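Local coordinates for nucleoporin NUP82 (Chaetomium thermophilum, PDB 5CWW), which probably serves as a structural component of the nuclear pore complex and as a docking site for nuclear transport factors, at residues Lys438-Ile443 with Leu470-Thr475. Residues are numbered along the deposited sequence; the frame is centred on the assembly and turned at random.
Sequences KICLDI and LLTFQT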
loop_
_atom_site.group_PDB
_atom_site.type_symbol
_atom_site.label_atom_id
_atom_site.label_comp_id
_atom_site.label_asym_id
_atom_site.label_seq_id
_atom_site.Cartn_x
_atom_site.Cartn_y
_atom_site.Cartn_z
ATOM N N LYS B 438 4.065 2.757 -15.265
ATOM C CA LYS B 438 3.373 1.686 -15.961
ATOM C C LYS B 438 1.874 1.811 -15.726
ATOM O O LYS B 438 1.420 1.864 -14.584
ATOM C CB LYS B 438 3.887 0.326 -15.490
ATOM C CG LYS B 438 3.464 -0.836 -16.371
ATOM C CD LYS B 438 4.124 -2.139 -15.939
ATOM C CE LYS B 438 5.616 -2.149 -16.251
ATOM N NZ LYS B 438 6.300 -3.327 -15.659
ATOM N N ILE B 439 1.118 1.885 -16.817
ATOM C CA ILE B 439 -0.333 2.012 -16.752
ATOM C C ILE B 439 -0.972 0.672 -17.081
ATOM O O ILE B 439 -0.870 0.186 -18.208
ATOM C CB ILE B 439 -0.858 3.089 -17.724
ATOM C CG1 ILE B 439 -0.106 4.410 -17.528
ATOM C CG2 ILE B 439 -2.364 3.282 -17.551
ATOM C CD1 ILE B 439 -0.198 4.976 -16.121
ATOM N N CYS B 440 -1.622 0.080 -16.087
ATOM C CA CYS B 440 -2.246 -1.227 -16.238
ATOM C C CYS B 440 -3.759 -1.133 -16.122
ATOM O O CYS B 440 -4.281 -0.318 -15.360
ATOM C CB CYS B 440 -1.704 -2.198 -15.189
ATOM S SG CYS B 440 0.093 -2.301 -15.170
ATOM N N LEU B 441 -4.453 -1.980 -16.876
ATOM C CA LEU B 441 -5.908 -2.025 -16.848
ATOM C C LEU B 441 -6.381 -3.325 -16.217
ATOM O O LEU B 441 -5.882 -4.405 -16.539
ATOM C CB LEU B 441 -6.481 -1.889 -18.257
ATOM C CG LEU B 441 -6.112 -0.615 -19.018
ATOM C CD1 LEU B 441 -6.565 -0.720 -20.472
ATOM C CD2 LEU B 441 -6.720 0.611 -18.349
ATOM N N ASP B 442 -7.345 -3.208 -15.311
ATOM C CA ASP B 442 -7.934 -4.369 -14.661
ATOM C C ASP B 442 -9.055 -4.937 -15.526
ATOM O O ASP B 442 -10.232 -4.649 -15.312
ATOM C CB ASP B 442 -8.452 -3.998 -13.272
ATOM C CG ASP B 442 -9.045 -5.181 -12.534
ATOM O OD1 ASP B 442 -8.771 -6.334 -12.934
ATOM O OD2 ASP B 442 -9.775 -4.957 -11.544
ATOM N N ILE B 443 -8.666 -5.743 -16.509
ATOM C CA ILE B 443 -9.600 -6.328 -17.464
ATOM C C ILE B 443 -10.517 -7.353 -16.809
ATOM O O ILE B 443 -11.699 -7.442 -17.138
ATOM C CB ILE B 443 -8.845 -7.015 -18.625
ATOM C CG1 ILE B 443 -7.878 -6.034 -19.297
ATOM C CG2 ILE B 443 -9.818 -7.594 -19.645
ATOM C CD1 ILE B 443 -8.535 -4.781 -19.845
ATOM N N LEU B 470 -3.200 -8.377 -14.650
ATOM C CA LEU B 470 -3.464 -7.025 -15.119
ATOM C C LEU B 470 -2.933 -6.897 -16.542
ATOM O O LEU B 470 -1.968 -7.569 -16.908
ATOM C CB LEU B 470 -2.806 -5.986 -14.213
ATOM C CG LEU B 470 -3.308 -5.909 -12.769
ATOM C CD1 LEU B 470 -2.385 -5.030 -11.935
ATOM C CD2 LEU B 470 -4.733 -5.382 -12.725
ATOM N N LEU B 471 -3.560 -6.031 -17.332
ATOM C CA LEU B 471 -3.124 -5.780 -18.704
ATOM C C LEU B 471 -2.255 -4.532 -18.764
ATOM O O LEU B 471 -2.731 -3.424 -18.526
ATOM C CB LEU B 471 -4.330 -5.625 -19.636
ATOM C CG LEU B 471 -4.035 -5.183 -21.077
ATOM C CD1 LEU B 471 -3.096 -6.156 -21.774
ATOM C CD2 LEU B 471 -5.327 -5.032 -21.866
ATOM N N THR B 472 -0.979 -4.717 -19.086
ATOM C CA THR B 472 -0.080 -3.587 -19.264
ATOM C C THR B 472 -0.466 -2.844 -20.536
ATOM O O THR B 472 -0.308 -3.365 -21.639
ATOM C CB THR B 472 1.394 -4.029 -19.353
ATOM O OG1 THR B 472 1.705 -4.902 -18.260
ATOM C CG2 THR B 472 2.320 -2.822 -19.311
ATOM N N PHE B 473 -0.980 -1.631 -20.377
ATOM C CA PHE B 473 -1.412 -0.836 -21.517
ATOM C C PHE B 473 -0.275 0.017 -22.057
ATOM O O PHE B 473 -0.099 0.137 -23.270
ATOM C CB PHE B 473 -2.590 0.061 -21.141
ATOM C CG PHE B 473 -2.829 1.166 -22.124
ATOM C CD1 PHE B 473 -3.350 0.893 -23.378
ATOM C CD2 PHE B 473 -2.513 2.475 -21.803
ATOM C CE1 PHE B 473 -3.557 1.908 -24.292
ATOM C CE2 PHE B 473 -2.721 3.495 -22.712
ATOM C CZ PHE B 473 -3.240 3.211 -23.958
ATOM N N GLN B 474 0.501 0.601 -21.152
ATOM C CA GLN B 474 1.561 1.516 -21.542
ATOM C C GLN B 474 2.639 1.618 -20.465
ATOM O O GLN B 474 2.357 1.513 -19.270
ATOM C CB GLN B 474 0.968 2.895 -21.841
ATOM C CG GLN B 474 1.977 3.930 -22.288
ATOM C CD GLN B 474 1.322 5.249 -22.652
ATOM O OE1 GLN B 474 0.174 5.508 -22.289
ATOM N NE2 GLN B 474 2.050 6.089 -23.380
ATOM N N THR B 475 3.875 1.823 -20.909
ATOM C CA THR B 475 5.010 2.001 -20.017
ATOM C C THR B 475 5.895 3.106 -20.572
ATOM O O THR B 475 6.254 3.075 -21.747
ATOM C CB THR B 475 5.839 0.706 -19.872
ATOM O OG1 THR B 475 4.978 -0.387 -19.533
ATOM C CG2 THR B 475 6.911 0.862 -18.799
#
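Ile-439 faces both Phe-473 and Gln-474 in a classic beta bulge, which shifts by one residue the register of the antiparallel pairing of two neighbouring strands in one sheet of the N-terminal beta-propeller domain. Ile-439 O accepts from Phe-473 N at 2.8 Å, nearly in line with the C=O bond, and from Gln-474 N, longer at 3.3 Å and on an in-plane lone pair. Phe-473, the extra residue, lies on the same side as Leu-441; the two side chains run side by side, Leu-441 CD1 4.1 Å from Phe-473 CB, while the phenyl ring stacks on Trp-518.

On the other face, the aliphatic part of Lys-438 lies across Thr-472 and Thr-475, which both meet it from one side. Its CG, anti to the backbone N (chi1 -167°), sits 3.7 Å from Thr-472 CG2. Lys-438 and Thr-475 lie side by side, pointing the same way, with Lys-438 CG 3.5 Å from Thr-475 OG1. A bend at chi3 precedes NZ, which salt-bridges Glu-382 and hydrogen-bonds Asn-378. An alanine here would probably leave Glu-382 without its positive mate and open a gap beside the Thr-472 methyl. Thr-475 also joins a parallel ladder with a strand of another protein's chain, extending the sheet across the interface.

An inverse gamma turn centred on Asp-442 brings Ile-443 back over Leu-471, obliquely, with Ile-443 CG1 3.6 Å from Leu-471 CB and Ile-443 CD1 3.8 Å from Leu-471 CD2.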